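Local coordinates for protein metagenomic carboxyl esterase MGS0156 (Uncultured organism, PDB 5D8M) that probably hydrolyses carboxylic ester bonds, as carboxyl esterases do, at residues 32-37 / 292-297. Residues are numbered along the deposited sequence; the frame is centred on the assembly and turned at random.
Sequences DGRGRF and LGYPNA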
ATOM      1  N   ASP A  32      -6.714  16.869   1.238  1.00 20.98           N
ATOM      2  CA  ASP A  32      -5.266  17.013   1.093  1.00 23.25           C
ATOM      3  C   ASP A  32      -4.567  17.055   2.455  1.00 22.85           C
ATOM      4  O   ASP A  32      -4.539  18.082   3.098  1.00 21.73           O
ATOM      5  CB  ASP A  32      -4.937  18.280   0.293  1.00 24.03           C
ATOM      6  CG  ASP A  32      -3.505  18.282  -0.243  1.00 26.76           C
ATOM      7  OD1 ASP A  32      -2.666  17.513   0.286  1.00 21.90           O
ATOM      8  OD2 ASP A  32      -3.222  19.044  -1.198  1.00 25.24           O
ATOM      9  N   GLY A  33      -3.984  15.945   2.894  1.00 22.11           N
ATOM     10  CA  GLY A  33      -3.307  15.954   4.184  1.00 19.77           C
ATOM     11  C   GLY A  33      -1.795  15.912   4.083  1.00 19.18           C
ATOM     12  O   GLY A  33      -1.110  15.567   5.067  1.00 16.49           O
ATOM     13  N   ARG A  34      -1.280  16.241   2.895  1.00 15.20           N
ATOM     14  CA  ARG A  34       0.146  16.127   2.595  1.00 16.06           C
ATOM     15  C   ARG A  34       1.032  16.958   3.508  1.00 17.49           C
ATOM     16  O   ARG A  34       2.141  16.543   3.847  1.00 15.32           O
ATOM     17  CB  ARG A  34       0.430  16.538   1.146  1.00 16.16           C
ATOM     18  CG  ARG A  34      -0.041  15.538   0.119  1.00 15.79           C
ATOM     19  CD  ARG A  34       0.218  16.038  -1.279  1.00 16.52           C
ATOM     20  NE  ARG A  34      -0.618  17.193  -1.610  1.00 15.43           N
ATOM     21  CZ  ARG A  34      -0.281  18.097  -2.523  1.00 18.49           C
ATOM     22  NH1 ARG A  34       0.880  17.980  -3.162  1.00 13.15           N
ATOM     23  NH2 ARG A  34      -1.103  19.115  -2.799  1.00 18.34           N
ATOM     24  N   GLY A  35       0.554  18.152   3.850  1.00 18.18           N
ATOM     25  CA  GLY A  35       1.311  19.082   4.664  1.00 18.26           C
ATOM     26  C   GLY A  35       1.469  18.597   6.098  1.00 19.27           C
ATOM     27  O   GLY A  35       2.562  18.633   6.646  1.00 20.60           O
ATOM     28  N   ARG A  36       0.380  18.151   6.712  1.00 20.31           N
ATOM     29  CA  ARG A  36       0.454  17.698   8.089  1.00 24.63           C
ATOM     30  C   ARG A  36       1.226  16.373   8.167  1.00 23.07           C
ATOM     31  O   ARG A  36       2.016  16.153   9.093  1.00 17.01           O
ATOM     32  CB  ARG A  36      -0.948  17.560   8.693  1.00 22.41           C
ATOM     33  CG  ARG A  36      -0.973  17.093  10.163  1.00 19.05           C
ATOM     34  CD  ARG A  36      -0.148  17.981  11.079  1.00 18.99           C
ATOM     35  NE  ARG A  36      -0.237  17.536  12.468  1.00 19.70           N
ATOM     36  CZ  ARG A  36       0.444  18.072  13.479  1.00 25.20           C
ATOM     37  NH1 ARG A  36       1.277  19.086  13.266  1.00 23.61           N
ATOM     38  NH2 ARG A  36       0.279  17.606  14.711  1.00 23.75           N
ATOM     39  N   PHE A  37       1.043  15.509   7.176  1.00 14.96           N
ATOM     40  CA  PHE A  37       1.780  14.250   7.201  1.00 14.31           C
ATOM     41  C   PHE A  37       3.300  14.491   7.092  1.00 15.27           C
ATOM     42  O   PHE A  37       4.075  13.873   7.837  1.00 14.29           O
ATOM     43  CB  PHE A  37       1.291  13.307   6.100  1.00 13.52           C
ATOM     44  CG  PHE A  37       1.903  11.929   6.173  1.00 14.55           C
ATOM     45  CD1 PHE A  37       1.434  10.990   7.086  1.00 15.37           C
ATOM     46  CD2 PHE A  37       2.975  11.598   5.370  1.00 16.90           C
ATOM     47  CE1 PHE A  37       2.015   9.713   7.169  1.00 14.61           C
ATOM     48  CE2 PHE A  37       3.563  10.327   5.439  1.00 12.51           C
ATOM     49  CZ  PHE A  37       3.075   9.387   6.337  1.00 14.80           C
ATOM     50  N   LEU A 292      -2.114  11.445   1.849  1.00 10.57           N
ATOM     51  CA  LEU A 292      -1.059  11.714   2.792  1.00 10.55           C
ATOM     52  C   LEU A 292       0.221  12.131   2.069  1.00 13.89           C
ATOM     53  O   LEU A 292       1.044  12.828   2.645  1.00 15.83           O
ATOM     54  CB  LEU A 292      -0.776  10.483   3.671  1.00 12.16           C
ATOM     55  CG  LEU A 292      -1.925   9.970   4.520  1.00 14.18           C
ATOM     56  CD1 LEU A 292      -1.452   8.751   5.300  1.00 11.56           C
ATOM     57  CD2 LEU A 292      -2.426  11.073   5.439  1.00 11.46           C
ATOM     58  N   GLY A 293       0.403  11.697   0.824  1.00 10.27           N
ATOM     59  CA  GLY A 293       1.582  12.101   0.086  1.00 10.81           C
ATOM     60  C   GLY A 293       2.222  11.039  -0.769  1.00 11.13           C
ATOM     61  O   GLY A 293       1.616  10.003  -1.116  1.00  9.63           O
ATOM     62  N   TYR A 294       3.465  11.316  -1.133  1.00 11.51           N
ATOM     63  CA  TYR A 294       4.169  10.528  -2.137  1.00  9.21           C
ATOM     64  C   TYR A 294       5.570  10.139  -1.658  1.00 11.39           C
ATOM     65  O   TYR A 294       6.517  10.873  -1.887  1.00 11.23           O
ATOM     66  CB  TYR A 294       4.262  11.308  -3.461  1.00  9.73           C
ATOM     67  CG  TYR A 294       2.917  11.725  -4.048  1.00 13.82           C
ATOM     68  CD1 TYR A 294       2.287  12.901  -3.628  1.00 13.74           C
ATOM     69  CD2 TYR A 294       2.269  10.935  -5.004  1.00 11.92           C
ATOM     70  CE1 TYR A 294       1.066  13.287  -4.144  1.00 15.12           C
ATOM     71  CE2 TYR A 294       1.020  11.329  -5.539  1.00 12.52           C
ATOM     72  CZ  TYR A 294       0.439  12.501  -5.098  1.00 13.68           C
ATOM     73  OH  TYR A 294      -0.764  12.918  -5.593  1.00 12.29           O
ATOM     74  N   PRO A 295       5.689   8.987  -0.977  1.00 11.25           N
ATOM     75  CA  PRO A 295       7.002   8.485  -0.567  1.00 11.87           C
ATOM     76  C   PRO A 295       7.951   8.370  -1.737  1.00 12.08           C
ATOM     77  O   PRO A 295       7.568   7.842  -2.767  1.00  8.98           O
ATOM     78  CB  PRO A 295       6.696   7.104  -0.007  1.00 10.93           C
ATOM     79  CG  PRO A 295       5.259   7.200   0.451  1.00 12.10           C
ATOM     80  CD  PRO A 295       4.595   8.074  -0.578  1.00  8.81           C
ATOM     81  N   ASN A 296       9.165   8.871  -1.561  1.00 11.05           N
ATOM     82  CA  ASN A 296      10.214   8.790  -2.562  1.00 12.63           C
ATOM     83  C   ASN A 296      10.890   7.419  -2.494  1.00 14.58           C
ATOM     84  O   ASN A 296      11.929   7.244  -1.861  1.00 11.30           O
ATOM     85  CB  ASN A 296      11.244   9.920  -2.342  1.00 15.41           C
ATOM     86  CG  ASN A 296      12.189  10.081  -3.513  1.00 18.94           C
ATOM     87  OD1 ASN A 296      12.242   9.221  -4.420  1.00 12.76           O
ATOM     88  ND2 ASN A 296      12.967  11.170  -3.497  1.00 16.43           N
ATOM     89  N   ALA A 297      10.286   6.445  -3.155  1.00 13.01           N
ATOM     90  CA  ALA A 297      10.630   5.056  -2.948  1.00 12.99           C
ATOM     91  C   ALA A 297       9.951   4.258  -4.050  1.00 11.12           C
ATOM     92  O   ALA A 297       8.881   4.674  -4.530  1.00  9.11           O
ATOM     93  CB  ALA A 297      10.135   4.580  -1.532  1.00 13.32           C
TER
HETATM   94  O   HOH W   1       3.375  14.482   2.121  1.00 18.81           O
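D32 folds back onto the start of helix 34-48: its OD1 accepts from R34 N at 3.2 Å through the anti lone pair, closing an Asx turn, and from R34 NE through the syn one. R34 NH2 reaches D32 OD2 at 2.7 Å, so the guanidinium grips the carboxylate side-on, nearly coplanar with both bonds. G33 is the N-cap residue, its O taking the amide of F37. R34 CG, anti to the carbonyl carbon, lies 3.8 Å from G293 CA, and CD meets the ring edge of Y294; the bend at chi3 (-68°) then turns the guanidinium back to D32. An alanine here, lacking the guanidinium, would probably leave the D32 carboxylate less firmly held and loosen the packing over G293, whose backbone angles themselves call for glycine. No direct hydrogen bond joins the segments; instead a water donates to both R34 O and L292 O, while R34 CA points its hydrogen at L292 O (3.4 Å). F37, with CG anti to the backbone N, offers a ring face to L292 CB, a CH-pi contact 4.2 Å from the centroid. The helix start thus rests against strand 290-293, which lies between strands 31-32 and 244-248 of the parallel sheet, with F37 and L292 also touching helix 324-338.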